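Local atomic coordinates of superoxide dismutase 1 (Perkinsus marinus, PDB entry 2CW2), a protein that probably protects the cell from superoxide radicals, as an iron superoxide dismutase that turns superoxide into hydrogen peroxide and molecular oxygen. Residues 122-127 with 212-217; 195-198 with 202-205. All blocks are in the same frame, centred on the assembly; numbering follows the deposited sequence.

In the fold
Both interactions lie in the C-terminal half of the iron superoxide dismutase fold. Along the chain, interaction 2 is nested inside the loop closed by interaction 1. Their centres are 24 Å apart, and their nearest atoms stay about 7 Å from each other. Helix 201-208 of interaction 2 is followed in the chain by helix 214-223 of interaction 1. Interaction 2 is close to the metal: the side chain of Y204 is about 8 Å from the bound iron and about 4 Å from that of the iron ligand D187. Interaction 1 is away from the metal site and packs two helices beside strand 181-187, which ends at D187.

Interaction 1 of 2, residues 122-127 with 212-217; sequences GKIAEL and VNWDFV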
# COMPACT_ATOMS: atom_id res chain seq x y z
N GLY A 122 24.29 -21.10 12.19
CA GLY A 122 25.43 -20.22 12.01
C GLY A 122 25.34 -18.92 12.80
O GLY A 122 24.68 -18.83 13.82
N LYS A 123 26.01 -17.88 12.31
CA LYS A 123 26.11 -16.65 13.09
C LYS A 123 24.77 -15.93 13.39
O LYS A 123 24.60 -15.42 14.49
CB LYS A 123 27.11 -15.67 12.49
CG LYS A 123 27.55 -14.61 13.50
CD LYS A 123 28.54 -15.21 14.51
CE LYS A 123 29.80 -15.78 13.80
NZ LYS A 123 30.11 -17.25 14.04
N ILE A 124 23.84 -15.86 12.44
CA ILE A 124 22.58 -15.15 12.79
C ILE A 124 21.86 -15.87 13.89
O ILE A 124 21.18 -15.25 14.69
CB ILE A 124 21.51 -14.97 11.66
CG1 ILE A 124 21.87 -15.71 10.41
CG2 ILE A 124 20.92 -13.50 11.60
CD1 ILE A 124 21.38 -17.10 10.50
N ALA A 125 21.94 -17.21 13.90
CA ALA A 125 21.23 -17.95 14.94
C ALA A 125 21.75 -17.53 16.30
O ALA A 125 20.99 -17.30 17.26
CB ALA A 125 21.40 -19.47 14.71
N GLU A 126 23.07 -17.40 16.39
CA GLU A 126 23.73 -16.97 17.62
C GLU A 126 23.29 -15.56 18.02
O GLU A 126 22.98 -15.31 19.18
CB GLU A 126 25.26 -17.03 17.41
CG GLU A 126 26.11 -16.59 18.60
CD GLU A 126 27.60 -16.67 18.27
OE1 GLU A 126 28.29 -15.63 18.41
OE2 GLU A 126 28.06 -17.77 17.85
N LEU A 127 23.24 -14.65 17.05
CA LEU A 127 22.92 -13.24 17.33
C LEU A 127 21.45 -13.09 17.67
O LEU A 127 21.07 -12.27 18.52
CB LEU A 127 23.29 -12.36 16.13
CG LEU A 127 24.80 -12.27 15.87
CD1 LEU A 127 25.10 -11.59 14.54
CD2 LEU A 127 25.53 -11.54 16.99
N VAL A 212 12.69 -18.29 4.21
CA VAL A 212 13.85 -17.45 4.54
C VAL A 212 15.18 -18.08 4.14
O VAL A 212 15.47 -19.25 4.50
CB VAL A 212 13.86 -17.10 6.04
CG1 VAL A 212 15.18 -16.41 6.43
CG2 VAL A 212 12.64 -16.21 6.40
N ASN A 213 16.00 -17.32 3.40
CA ASN A 213 17.27 -17.80 2.89
C ASN A 213 18.34 -17.49 3.92
O ASN A 213 18.93 -16.40 3.91
CB ASN A 213 17.58 -17.10 1.56
CG ASN A 213 18.85 -17.59 0.89
OD1 ASN A 213 19.17 -17.18 -0.24
ND2 ASN A 213 19.58 -18.44 1.57
N TRP A 214 18.56 -18.41 4.85
CA TRP A 214 19.45 -18.11 5.97
C TRP A 214 20.91 -17.99 5.51
O TRP A 214 21.73 -17.38 6.18
CB TRP A 214 19.33 -19.14 7.09
CG TRP A 214 18.00 -19.14 7.82
CD1 TRP A 214 17.09 -20.16 7.89
CD2 TRP A 214 17.48 -18.09 8.64
NE1 TRP A 214 16.02 -19.79 8.68
CE2 TRP A 214 16.24 -18.53 9.16
CE3 TRP A 214 17.95 -16.81 9.01
CZ2 TRP A 214 15.45 -17.73 10.00
CZ3 TRP A 214 17.17 -16.02 9.83
CH2 TRP A 214 15.94 -16.49 10.33
N ASP A 215 21.23 -18.57 4.35
CA ASP A 215 22.57 -18.42 3.81
C ASP A 215 22.85 -16.98 3.39
O ASP A 215 23.92 -16.46 3.66
CB ASP A 215 22.76 -19.38 2.64
CG ASP A 215 22.85 -20.81 3.10
OD1 ASP A 215 23.06 -21.69 2.24
OD2 ASP A 215 22.76 -21.14 4.30
N PHE A 216 21.85 -16.33 2.78
CA PHE A 216 21.94 -14.92 2.41
C PHE A 216 22.02 -14.05 3.66
O PHE A 216 22.88 -13.14 3.74
CB PHE A 216 20.73 -14.51 1.55
CG PHE A 216 20.67 -13.03 1.20
CD1 PHE A 216 21.61 -12.45 0.35
CD2 PHE A 216 19.65 -12.24 1.70
CE1 PHE A 216 21.52 -11.08 0.01
CE2 PHE A 216 19.56 -10.88 1.36
CZ PHE A 216 20.50 -10.32 0.52
N VAL A 217 21.16 -14.33 4.63
CA VAL A 217 21.18 -13.61 5.89
C VAL A 217 22.56 -13.71 6.53
O VAL A 217 23.13 -12.70 6.94
CB VAL A 217 20.07 -14.06 6.85
CG1 VAL A 217 20.14 -13.29 8.20
CG2 VAL A 217 18.68 -13.83 6.19
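I124 reaches from helix 122-132 to W214 and V217 at the start of helix 214-223. The contacts between these three buried side chains are all apolar. CG2 of I124 meets CG1 of V217 at 3.5 Å, which is tight for two carbons. I124 CG1 is also near V217 CG1, at 3.7 Å. V217 presents this methyl because CG1 stands anti to its backbone N (chi1 179°). The end of the CG1 branch of I124 serves W214: CD1 comes obliquely to CE3 of the indole at 3.8 Å. I124 crosses both partners at about a right angle. Its chi1 of 7° is close to eclipsed, an unusual value for isoleucine.

Within 212-217, the indole has CG1 of V212 over one face, 3.5 Å above the plane. Its NE1 donates a hydrogen bond to G118 O, which ties down the polar edge of the ring.

A polar link joins the helices as well: the backbone N of I124 is hydrogen-bonded to OD1 of N218. I124 also touches V221, and M184 of strand 181-187 packs on W214 and V217. This is a helix-helix contact beside the three-stranded antiparallel sheet of the alpha/beta C-terminal domain of iron/manganese superoxide dismutases.

Interaction 2 of 2, residues 195-198 with 202-205; sequences IDYR and AQYV
Y197 lays its ring against the backbone and side chains of Q203 and Y204. At CB, chi1 is -65°, which places CG anti to the carbonyl carbon and lets the ring lie against Q203 and Y204. CG of Y197 lies 4.0 Å from CB of Y204. The two edges of the ring meet different residues. CD2 of Y197 touches Y204 CB at 3.7 Å, and CE2 is near Y204 CA and CD1. Along the other edge, CD1 and CE1 meet the aliphatic part of Q203, with CE1 of Y197 3.6 Å from Q203 CG. At the tip, OH is hydrogen-bonded to the backbone O of H48.

One face of the ring carries a CH-pi contact. Y204 CA sits over the centre of the Y197 ring, only 12° off the normal. The carbonyl of Q203 lies over this face too, with its carbon toward the rim. The amide of Q203 is turned 60° from the ring plane, and OE1 comes to the ring edge, in plane. CG of Q203 is anti to its backbone N, and the extended chain beyond it runs across the tyrosine.

CD2 of Y197 in turn meets the ring of Y204 obliquely. The OH of Y204 is hydrogen-bonded to D187 O, the backbone carbonyl of an iron ligand, so it probably helps to position that ligand. R198 follows Y197 with positive phi and makes a salt bridge to E52 of the second subunit. The contact thus closes a compact turn between helices 194-197 and 201-208, set between the dimer interface and the second shell of the iron site in the iron/manganese superoxide dismutase fold.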
# COMPACT_ATOMS: atom_id res chain seq x y z
N ILE A 195 -2.21 -12.02 -4.44
CA ILE A 195 -2.58 -13.09 -5.39
C ILE A 195 -2.75 -14.41 -4.65
O ILE A 195 -3.64 -15.20 -4.96
CB ILE A 195 -1.53 -13.22 -6.49
CG1 ILE A 195 -1.49 -11.96 -7.34
CG2 ILE A 195 -1.82 -14.41 -7.44
CD1 ILE A 195 -0.27 -11.91 -8.28
N ASP A 196 -1.89 -14.62 -3.66
CA ASP A 196 -1.84 -15.90 -2.96
C ASP A 196 -2.67 -15.97 -1.71
O ASP A 196 -3.09 -17.06 -1.32
CB ASP A 196 -0.39 -16.21 -2.61
CG ASP A 196 0.47 -16.31 -3.82
OD1 ASP A 196 -0.07 -16.68 -4.88
OD2 ASP A 196 1.69 -16.04 -3.82
N TYR A 197 -2.87 -14.82 -1.07
CA TYR A 197 -3.45 -14.80 0.28
C TYR A 197 -4.58 -13.79 0.41
O TYR A 197 -5.19 -13.71 1.46
CB TYR A 197 -2.35 -14.49 1.33
CG TYR A 197 -1.33 -15.60 1.38
CD1 TYR A 197 -1.64 -16.83 1.97
CD2 TYR A 197 -0.11 -15.47 0.75
CE1 TYR A 197 -0.72 -17.88 1.99
CE2 TYR A 197 0.82 -16.50 0.76
CZ TYR A 197 0.51 -17.70 1.38
OH TYR A 197 1.44 -18.72 1.34
N ARG A 198 -4.81 -13.00 -0.64
CA ARG A 198 -5.74 -11.88 -0.60
C ARG A 198 -5.45 -11.04 0.65
O ARG A 198 -4.30 -10.66 0.87
CB ARG A 198 -7.19 -12.39 -0.61
CG ARG A 198 -7.55 -13.11 -1.92
CD ARG A 198 -7.91 -12.16 -3.08
NE ARG A 198 -8.31 -12.92 -4.27
CZ ARG A 198 -7.48 -13.46 -5.14
NH1 ARG A 198 -6.15 -13.31 -5.02
NH2 ARG A 198 -7.96 -14.16 -6.16
N ALA A 202 -1.54 -12.16 7.71
CA ALA A 202 -0.97 -13.03 8.73
C ALA A 202 -0.59 -14.40 8.14
O ALA A 202 0.43 -14.96 8.51
CB ALA A 202 -1.91 -13.18 9.90
N GLN A 203 -1.42 -14.94 7.24
CA GLN A 203 -1.11 -16.25 6.65
C GLN A 203 0.13 -16.14 5.75
O GLN A 203 0.97 -17.03 5.71
CB GLN A 203 -2.31 -16.79 5.86
CG GLN A 203 -2.08 -18.19 5.29
CD GLN A 203 -3.31 -18.77 4.62
OE1 GLN A 203 -3.27 -19.90 4.10
NE2 GLN A 203 -4.42 -18.01 4.64
N TYR A 204 0.23 -15.02 5.05
CA TYR A 204 1.41 -14.74 4.22
C TYR A 204 2.68 -14.69 5.07
O TYR A 204 3.73 -15.25 4.70
CB TYR A 204 1.21 -13.39 3.51
CG TYR A 204 2.45 -12.74 2.95
CD1 TYR A 204 3.18 -13.34 1.92
CD2 TYR A 204 2.89 -11.50 3.42
CE1 TYR A 204 4.34 -12.73 1.41
CE2 TYR A 204 4.00 -10.87 2.90
CZ TYR A 204 4.73 -11.48 1.90
OH TYR A 204 5.86 -10.85 1.41
N VAL A 205 2.60 -14.01 6.21
CA VAL A 205 3.76 -13.83 7.07
C VAL A 205 4.18 -15.17 7.64
O VAL A 205 5.38 -15.51 7.71
CB VAL A 205 3.49 -12.76 8.19
CG1 VAL A 205 4.59 -12.78 9.28
CG2 VAL A 205 3.38 -11.36 7.56